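(R)-S-adenosyl-L-methionine hydrolase (Thermus thermophilus, PDB 2CW5) catalyses the hydrolysis of S-adenosyl-L-methionine to adenosine and L-methionine, works as a homotrimer, and has no chlorinase or fluorinase activity. Local coordinates at residues V4-D9 against V64-V69; V89-G94 against D136-A141; V17-A22 against A130-R135. All coordinates share one frame; numbering follows the deposited sequence.

Contact 1 (V4-D9 against V64-V69); sequences VYFLSD and VVLAVV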
loop_
_atom_site.group_PDB
_atom_site.type_symbol
_atom_site.label_atom_id
_atom_site.label_comp_id
_atom_site.label_asym_id
_atom_site.label_seq_id
_atom_site.Cartn_x
_atom_site.Cartn_y
_atom_site.Cartn_z
ATOM N N VAL C 4 -11.850 -11.408 8.703
ATOM C CA VAL C 4 -12.359 -10.546 7.650
ATOM C C VAL C 4 -11.289 -10.323 6.581
ATOM O O VAL C 4 -10.193 -9.838 6.872
ATOM C CB VAL C 4 -12.795 -9.164 8.202
ATOM C CG1 VAL C 4 -13.219 -8.264 7.057
ATOM C CG2 VAL C 4 -13.947 -9.323 9.183
ATOM N N TYR C 5 -11.612 -10.698 5.350
ATOM C CA TYR C 5 -10.700 -10.517 4.224
ATOM C C TYR C 5 -11.223 -9.302 3.472
ATOM O O TYR C 5 -12.409 -9.228 3.130
ATOM C CB TYR C 5 -10.677 -11.776 3.363
ATOM C CG TYR C 5 -9.879 -12.881 4.032
ATOM C CD1 TYR C 5 -8.501 -12.995 3.824
ATOM C CD2 TYR C 5 -10.482 -13.755 4.938
ATOM C CE1 TYR C 5 -7.742 -13.953 4.507
ATOM C CE2 TYR C 5 -9.730 -14.718 5.629
ATOM C CZ TYR C 5 -8.363 -14.807 5.409
ATOM O OH TYR C 5 -7.614 -15.740 6.092
ATOM N N PHE C 6 -10.319 -8.366 3.207
ATOM C CA PHE C 6 -10.661 -7.086 2.595
ATOM C C PHE C 6 -10.040 -6.788 1.224
ATOM O O PHE C 6 -8.818 -6.847 1.042
ATOM C CB PHE C 6 -10.285 -6.010 3.636
ATOM C CG PHE C 6 -10.707 -4.610 3.293
ATOM C CD1 PHE C 6 -11.712 -4.357 2.365
ATOM C CD2 PHE C 6 -10.091 -3.530 3.934
ATOM C CE1 PHE C 6 -12.098 -3.047 2.075
ATOM C CE2 PHE C 6 -10.467 -2.215 3.654
ATOM C CZ PHE C 6 -11.473 -1.973 2.720
ATOM N N LEU C 7 -10.900 -6.480 0.257
ATOM C CA LEU C 7 -10.455 -6.126 -1.082
ATOM C C LEU C 7 -11.125 -4.818 -1.487
ATOM O O LEU C 7 -12.280 -4.576 -1.145
ATOM C CB LEU C 7 -10.818 -7.222 -2.094
ATOM C CG LEU C 7 -10.422 -6.947 -3.554
ATOM C CD1 LEU C 7 -10.087 -8.263 -4.263
ATOM C CD2 LEU C 7 -11.556 -6.210 -4.275
ATOM N N SER C 8 -10.399 -3.964 -2.198
ATOM C CA SER C 8 -10.988 -2.709 -2.646
ATOM C C SER C 8 -10.174 -2.121 -3.779
ATOM O O SER C 8 -9.142 -2.668 -4.161
ATOM C CB SER C 8 -11.020 -1.691 -1.505
ATOM O OG SER C 8 -9.745 -1.087 -1.342
ATOM N N ASP C 9 -10.658 -1.007 -4.322
ATOM C CA ASP C 9 -9.938 -0.293 -5.367
ATOM C C ASP C 9 -9.615 1.092 -4.796
ATOM O O ASP C 9 -9.425 2.048 -5.545
ATOM C CB ASP C 9 -10.796 -0.156 -6.630
ATOM C CG ASP C 9 -12.043 0.696 -6.409
ATOM O OD1 ASP C 9 -12.368 0.994 -5.243
ATOM O OD2 ASP C 9 -12.700 1.062 -7.410
ATOM N N VAL C 64 -15.451 -13.716 6.325
ATOM C CA VAL C 64 -16.237 -12.611 5.792
ATOM C C VAL C 64 -15.405 -11.915 4.721
ATOM O O VAL C 64 -14.354 -11.347 5.021
ATOM C CB VAL C 64 -16.581 -11.580 6.894
ATOM C CG1 VAL C 64 -17.256 -10.353 6.279
ATOM C CG2 VAL C 64 -17.475 -12.217 7.941
ATOM N N VAL C 65 -15.871 -11.966 3.479
ATOM C CA VAL C 65 -15.163 -11.338 2.372
ATOM C C VAL C 65 -15.776 -9.973 2.090
ATOM O O VAL C 65 -16.868 -9.876 1.522
ATOM C CB VAL C 65 -15.251 -12.191 1.084
ATOM C CG1 VAL C 65 -14.429 -11.539 -0.032
ATOM C CG2 VAL C 65 -14.759 -13.602 1.358
ATOM N N LEU C 66 -15.074 -8.932 2.524
ATOM C CA LEU C 66 -15.493 -7.554 2.333
ATOM C C LEU C 66 -14.800 -7.041 1.077
ATOM O O LEU C 66 -13.572 -6.972 1.019
ATOM C CB LEU C 66 -15.082 -6.716 3.549
ATOM C CG LEU C 66 -15.267 -5.196 3.483
ATOM C CD1 LEU C 66 -16.729 -4.869 3.244
ATOM C CD2 LEU C 66 -14.788 -4.568 4.785
ATOM N N ALA C 67 -15.584 -6.697 0.064
ATOM C CA ALA C 67 -15.008 -6.212 -1.183
ATOM C C ALA C 67 -15.740 -4.965 -1.639
ATOM O O ALA C 67 -16.939 -5.004 -1.905
ATOM C CB ALA C 67 -15.087 -7.297 -2.254
ATOM N N VAL C 68 -15.014 -3.854 -1.727
ATOM C CA VAL C 68 -15.620 -2.591 -2.133
ATOM C C VAL C 68 -14.995 -2.024 -3.401
ATOM O O VAL C 68 -13.876 -1.504 -3.374
ATOM C CB VAL C 68 -15.505 -1.540 -1.012
ATOM C CG1 VAL C 68 -16.214 -0.249 -1.433
ATOM C CG2 VAL C 68 -16.109 -2.083 0.277
ATOM N N VAL C 69 -15.730 -2.141 -4.505
ATOM C CA VAL C 69 -15.307 -1.641 -5.815
ATOM C C VAL C 69 -16.569 -1.236 -6.580
ATOM O O VAL C 69 -17.479 -2.045 -6.738
ATOM C CB VAL C 69 -14.583 -2.730 -6.654
ATOM C CG1 VAL C 69 -14.162 -2.152 -8.004
ATOM C CG2 VAL C 69 -13.366 -3.266 -5.902
#
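Strands 4-8 and 64-68 run parallel, pairing Val4 with Val64 through Ser8 with Val68, with their axes 4.6 Å apart at the closest and 12° from parallel. Tyr5 and Leu7 make the bonds, each giving its N-H to one residue of the facing strand and taking an N-H from another. Tyr5 N lies 2.8 Å from Val64 O, and Leu66 N lies 2.7 Å from Tyr5 O. Leu7 N bonds to Leu66 O, and Val68 N to Leu7 O. The ladder ends weakly, with Asp9 N 3.4 Å from Val68 O.

Phe6 and Leu66 lie side by side and point the same way. Leu66 CD2 sits over one face of the Phe6 ring in a CH-pi contact, 4.3 Å from the ring centroid. Leu66 O meets the same ring in plane at its edge, 3.5 Å from Phe6 CD1. Val4 and Val64 continue this row, and helices 16-24 and 133-147 cover it.

These are neighbouring strands in the mixed sheet of the N-terminal domain of the SAM hydrolase/halogenase family. The chain between them contains strand 34-37, which pairs with the other edge of strand 4-8. Leu7 CD2 packs on the sheet face away from the two helices, 3.8 Å from Val69 CG2.

Asp9 CG stands between its own backbone N and carbonyl carbon (chi1 64°). The carboxylate passes across Val69 at a slant, with Asp9 OD2 3.6 Å from Val69 CG1. Asp9 OD2 also accepts a hydrogen bond from Gln43 N. Asp9 probably binds adenosine, as in related enzymes. Ser8 OG is hydrogen-bonded to His38 ND1 and Phe10 N, next to this strand end.

Contact 2 (V89-G94 against D136-A141); sequences VGPDNG and DVFAPA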
loop_
_atom_site.group_PDB
_atom_site.type_symbol
_atom_site.label_atom_id
_atom_site.label_comp_id
_atom_site.label_asym_id
_atom_site.label_seq_id
_atom_site.Cartn_x
_atom_site.Cartn_y
_atom_site.Cartn_z
ATOM N N VAL C 89 -19.670 -9.351 1.518
ATOM C CA VAL C 89 -20.204 -8.033 1.838
ATOM C C VAL C 89 -19.653 -7.046 0.824
ATOM O O VAL C 89 -18.444 -6.856 0.718
ATOM C CB VAL C 89 -19.793 -7.589 3.253
ATOM C CG1 VAL C 89 -20.305 -6.171 3.533
ATOM C CG2 VAL C 89 -20.335 -8.567 4.276
ATOM N N GLY C 90 -20.547 -6.426 0.064
ATOM C CA GLY C 90 -20.110 -5.475 -0.933
ATOM C C GLY C 90 -21.256 -5.052 -1.828
ATOM O O GLY C 90 -22.405 -5.413 -1.575
ATOM N N PRO C 91 -20.970 -4.272 -2.878
ATOM C CA PRO C 91 -21.975 -3.785 -3.828
ATOM C C PRO C 91 -22.563 -4.888 -4.699
ATOM O O PRO C 91 -21.867 -5.818 -5.107
ATOM C CB PRO C 91 -21.202 -2.758 -4.645
ATOM C CG PRO C 91 -19.816 -3.352 -4.669
ATOM C CD PRO C 91 -19.634 -3.759 -3.224
ATOM N N ASP C 92 -23.860 -4.780 -4.962
ATOM C CA ASP C 92 -24.565 -5.749 -5.788
ATOM C C ASP C 92 -24.396 -5.313 -7.239
ATOM O O ASP C 92 -25.342 -4.856 -7.887
ATOM C CB ASP C 92 -26.047 -5.777 -5.394
ATOM C CG ASP C 92 -26.824 -6.887 -6.081
ATOM O OD1 ASP C 92 -26.212 -7.893 -6.498
ATOM O OD2 ASP C 92 -28.062 -6.757 -6.187
ATOM N N ASN C 93 -23.171 -5.445 -7.739
ATOM C CA ASN C 93 -22.859 -5.050 -9.101
ATOM C C ASN C 93 -22.122 -6.133 -9.882
ATOM O O ASN C 93 -21.510 -5.853 -10.915
ATOM C CB ASN C 93 -22.032 -3.757 -9.097
ATOM C CG ASN C 93 -20.727 -3.891 -8.325
ATOM O OD1 ASN C 93 -20.324 -4.994 -7.936
ATOM N ND2 ASN C 93 -20.050 -2.760 -8.109
ATOM N N GLY C 94 -22.169 -7.365 -9.385
ATOM C CA GLY C 94 -21.520 -8.460 -10.083
ATOM C C GLY C 94 -20.080 -8.721 -9.680
ATOM O O GLY C 94 -19.446 -9.639 -10.200
ATOM N N ASP C 136 -19.290 3.851 6.076
ATOM C CA ASP C 136 -20.593 3.949 6.717
ATOM C C ASP C 136 -21.599 2.814 6.550
ATOM O O ASP C 136 -22.533 2.721 7.340
ATOM C CB ASP C 136 -21.245 5.278 6.321
ATOM C CG ASP C 136 -20.356 6.471 6.631
ATOM O OD1 ASP C 136 -19.752 6.495 7.723
ATOM O OD2 ASP C 136 -20.261 7.387 5.791
ATOM N N VAL C 137 -21.412 1.956 5.548
ATOM C CA VAL C 137 -22.333 0.844 5.318
ATOM C C VAL C 137 -21.679 -0.543 5.343
ATOM O O VAL C 137 -22.074 -1.412 6.125
ATOM C CB VAL C 137 -23.075 1.010 3.957
ATOM C CG1 VAL C 137 -23.987 -0.198 3.700
ATOM C CG2 VAL C 137 -23.904 2.293 3.969
ATOM N N PHE C 138 -20.676 -0.755 4.497
ATOM C CA PHE C 138 -20.025 -2.062 4.431
ATOM C C PHE C 138 -19.215 -2.471 5.666
ATOM O O PHE C 138 -19.330 -3.609 6.130
ATOM C CB PHE C 138 -19.157 -2.141 3.172
ATOM C CG PHE C 138 -19.943 -2.014 1.894
ATOM C CD1 PHE C 138 -20.955 -2.925 1.590
ATOM C CD2 PHE C 138 -19.687 -0.977 1.001
ATOM C CE1 PHE C 138 -21.703 -2.801 0.412
ATOM C CE2 PHE C 138 -20.426 -0.844 -0.179
ATOM C CZ PHE C 138 -21.439 -1.761 -0.472
ATOM N N ALA C 139 -18.413 -1.557 6.208
ATOM C CA ALA C 139 -17.600 -1.875 7.385
ATOM C C ALA C 139 -18.439 -2.318 8.582
ATOM O O ALA C 139 -18.140 -3.336 9.215
ATOM C CB ALA C 139 -16.723 -0.679 7.772
ATOM N N PRO C 140 -19.494 -1.556 8.924
ATOM C CA PRO C 140 -20.311 -1.968 10.069
ATOM C C PRO C 140 -20.994 -3.317 9.834
ATOM O O PRO C 140 -21.198 -4.092 10.769
ATOM C CB PRO C 140 -21.304 -0.812 10.225
ATOM C CG PRO C 140 -21.398 -0.236 8.837
ATOM C CD PRO C 140 -19.965 -0.273 8.371
ATOM N N ALA C 141 -21.323 -3.595 8.579
ATOM C CA ALA C 141 -21.970 -4.849 8.213
ATOM C C ALA C 141 -20.988 -6.004 8.400
ATOM O O ALA C 141 -21.326 -7.051 8.965
ATOM C CB ALA C 141 -22.436 -4.782 6.763
#
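The segment 89-94 leaves strand 87-89 and turns a corner at Gly90, where it passes helix 133-147 at Phe138 with CA atoms 6.4 Å apart. No hydrogen bond joins the two segments. The helix has a wider pi-type turn at 136-138 and a kink at Pro140, whose ring nitrogen has no hydrogen to give to the turn before.

Phe138 carries most of the contact. Its CG is anti to the carbonyl carbon (chi1 -62°), and the ring reaches over to the backbone at the corner. Phe138 CE1 comes within 3.2 Å of Gly90 C, and Phe138 CZ lies 3.5 Å from Pro91 N. The peptide between Gly90 and Pro91 therefore lies against the outer end of the ring, in an oblique approach. Pro91 crosses the phenyl group at about a right angle, with Pro91 CD 3.9 Å from Phe138 CZ.

Val89 and Phe138 slide past each other in opposite directions. Val89 CG1 is at the ring edge, 3.8 Å from Phe138 CD1. The same methyl group is 4.1 Å from Ala141 CB, one helical turn further on. Leu66 and Val68 of strand 64-68 also touch Phe138, so the ring packs at the interface between the helix and the sheet of this alpha/beta domain.

An alanine at Phe138 would probably open a gap beside the Gly90-Pro91 peptide and leave Val89 CG1 without its neighbour at the ring edge.

Phe138 also touches His133, probably important for activity, and Pro91 lies near Asp70, which has the same likely role. With apolar side chains meeting each other and backbone atoms, and no hydrogen bond between the segments, the contact depends on shape and burial.

Contact 3 (V17-A22 against A130-R135); sequences VAVVKA and ATFHGR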
loop_
_atom_site.group_PDB
_atom_site.type_symbol
_atom_site.label_atom_id
_atom_site.label_comp_id
_atom_site.label_asym_id
_atom_site.label_seq_id
_atom_site.Cartn_x
_atom_site.Cartn_y
_atom_site.Cartn_z
ATOM N N VAL C 17 -8.625 2.673 3.172
ATOM C CA VAL C 17 -8.501 1.294 3.643
ATOM C C VAL C 17 -8.354 1.268 5.163
ATOM O O VAL C 17 -9.004 0.475 5.848
ATOM C CB VAL C 17 -7.280 0.575 3.000
ATOM C CG1 VAL C 17 -7.049 -0.779 3.674
ATOM C CG2 VAL C 17 -7.525 0.366 1.500
ATOM N N ALA C 18 -7.507 2.150 5.688
ATOM C CA ALA C 18 -7.260 2.225 7.121
ATOM C C ALA C 18 -8.507 2.615 7.913
ATOM O O ALA C 18 -8.722 2.115 9.014
ATOM C CB ALA C 18 -6.138 3.212 7.402
ATOM N N VAL C 19 -9.315 3.521 7.366
ATOM C CA VAL C 19 -10.532 3.947 8.047
ATOM C C VAL C 19 -11.505 2.775 8.185
ATOM O O VAL C 19 -12.134 2.601 9.231
ATOM C CB VAL C 19 -11.218 5.112 7.297
ATOM C CG1 VAL C 19 -12.567 5.436 7.944
ATOM C CG2 VAL C 19 -10.323 6.343 7.335
ATOM N N VAL C 20 -11.621 1.967 7.135
ATOM C CA VAL C 20 -12.497 0.806 7.188
ATOM C C VAL C 20 -11.981 -0.163 8.254
ATOM O O VAL C 20 -12.756 -0.725 9.032
ATOM C CB VAL C 20 -12.564 0.097 5.821
ATOM C CG1 VAL C 20 -13.255 -1.249 5.966
ATOM C CG2 VAL C 20 -13.331 0.970 4.826
ATOM N N LYS C 21 -10.668 -0.355 8.295
ATOM C CA LYS C 21 -10.076 -1.237 9.294
ATOM C C LYS C 21 -10.316 -0.676 10.701
ATOM O O LYS C 21 -10.503 -1.428 11.662
ATOM C CB LYS C 21 -8.573 -1.383 9.037
ATOM C CG LYS C 21 -8.234 -2.194 7.798
ATOM C CD LYS C 21 -6.724 -2.306 7.630
ATOM C CE LYS C 21 -6.358 -3.218 6.480
ATOM N NZ LYS C 21 -4.882 -3.267 6.292
ATOM N N ALA C 22 -10.307 0.651 10.817
ATOM C CA ALA C 22 -10.535 1.304 12.104
ATOM C C ALA C 22 -11.970 1.068 12.562
ATOM O O ALA C 22 -12.211 0.762 13.728
ATOM C CB ALA C 22 -10.263 2.804 11.993
ATOM N N ALA C 130 -23.836 9.594 2.122
ATOM C CA ALA C 130 -23.571 8.661 1.031
ATOM C C ALA C 130 -22.345 9.066 0.226
ATOM O O ALA C 130 -22.399 9.140 -1.002
ATOM C CB ALA C 130 -24.791 8.568 0.112
ATOM N N THR C 131 -21.239 9.324 0.918
ATOM C CA THR C 131 -20.001 9.724 0.256
ATOM C C THR C 131 -18.858 8.736 0.502
ATOM O O THR C 131 -17.776 8.876 -0.073
ATOM C CB THR C 131 -19.546 11.128 0.728
ATOM O OG1 THR C 131 -19.429 11.140 2.157
ATOM C CG2 THR C 131 -20.552 12.190 0.301
ATOM N N PHE C 132 -19.104 7.737 1.347
ATOM C CA PHE C 132 -18.085 6.743 1.679
ATOM C C PHE C 132 -18.780 5.483 2.203
ATOM O O PHE C 132 -18.730 5.187 3.396
ATOM C CB PHE C 132 -17.149 7.319 2.756
ATOM C CG PHE C 132 -15.874 6.530 2.965
ATOM C CD1 PHE C 132 -15.699 5.270 2.396
ATOM C CD2 PHE C 132 -14.853 7.054 3.754
ATOM C CE1 PHE C 132 -14.526 4.540 2.609
ATOM C CE2 PHE C 132 -13.679 6.338 3.977
ATOM C CZ PHE C 132 -13.515 5.074 3.400
ATOM N N HIS C 133 -19.427 4.742 1.306
ATOM C CA HIS C 133 -20.146 3.534 1.705
ATOM C C HIS C 133 -19.289 2.489 2.416
ATOM O O HIS C 133 -19.776 1.790 3.301
ATOM C CB HIS C 133 -20.828 2.894 0.490
ATOM C CG HIS C 133 -21.922 3.731 -0.096
ATOM N ND1 HIS C 133 -21.791 4.398 -1.296
ATOM C CD2 HIS C 133 -23.161 4.026 0.364
ATOM C CE1 HIS C 133 -22.902 5.066 -1.550
ATOM N NE2 HIS C 133 -23.750 4.857 -0.558
ATOM N N GLY C 134 -18.020 2.378 2.034
ATOM C CA GLY C 134 -17.157 1.397 2.671
ATOM C C GLY C 134 -17.096 1.612 4.170
ATOM O O GLY C 134 -17.141 0.668 4.968
ATOM N N ARG C 135 -17.013 2.882 4.547
ATOM C CA ARG C 135 -16.935 3.287 5.943
ATOM C C ARG C 135 -18.272 3.243 6.677
ATOM O O ARG C 135 -18.379 2.674 7.765
ATOM C CB ARG C 135 -16.394 4.720 6.026
ATOM C CG ARG C 135 -16.258 5.269 7.441
ATOM C CD ARG C 135 -15.898 6.750 7.408
ATOM N NE ARG C 135 -17.046 7.586 7.051
ATOM C CZ ARG C 135 -16.955 8.832 6.591
ATOM N NH1 ARG C 135 -15.768 9.398 6.416
ATOM N NH2 ARG C 135 -18.055 9.514 6.313
#
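Val19 and Val20 of helix 16-24 meet Phe132, Gly134 and Arg135 at the start of helix 133-147. Val19 CG1 is anti to the backbone N (chi1 174°) and rests against the aliphatic part of Arg135. It is 3.6 Å from Arg135 CD and 3.7 Å from Arg135 CG. Val20 uses CG2, which is anti to the carbonyl carbon and lies 3.8 Å from Gly134 O.

Phe132 is at the N-cap position of helix 133-147. Its ring reaches both valines obliquely, with Phe132 CE2 4.2 Å from Val19 CG1 and Phe132 CZ 4.3 Å from Val20 CG2. Arg135 CB lies over the centre of one face of this ring, 3.5 Å above its plane. Tyr16 makes an edge-to-face contact with the same ring.

Arg135 starts out extended, with CG anti to the backbone N, then bends at chi3 (75°), which turns NE out of the extended line. Phe132 CB lies over the centre of one face of the guanidinium, 4.1 Å from its plane. Arg135 thus touches Phe132 at both ends of its side chain. Its NH1 is hydrogen-bonded to Ser227 O of the third subunit. By similarity, Ser227 binds S-adenosyl-L-methionine, which is consistent with a substrate site near this subunit boundary.

Gly134 is buried close to Val20 and the Phe132 ring. A CB there would be crowded by Phe132 CE1. His133, next to it in the sequence, is probably important for activity.

The arrangement joins two helices of the N-terminal domain that lie on the same face of its mixed sheet. No hydrogen bond links the two segments. Arg135 divides the chemistry: CG and CD pack on Val19, CB on the Phe132 ring, NE and NH2 face the Asp136 carboxylate, and NH1 bonds to the neighbouring subunit.

Overall arrangement
All three contacts are buried within the N-terminal domain, but contact 1 lies nearest the centre of the chain and contact 3 farthest out. Contact 1 is a backbone ladder inside the sheet. Contacts 2 and 3 have no hydrogen bond across their segments and rely on apolar packing. Contacts 2 and 3 share helix 133-147, where Ala139 N probably bonds to Gly134 O. Strand 64-68 joins contact 1 to contact 2, since Val89 probably bonds to Val65 and Ala67. Phe6 and Leu66 pack on Val20 and so link contact 1 to contact 3. In contact 3, Arg135 reaches the third subunit, whereas no other chain touches contact 2.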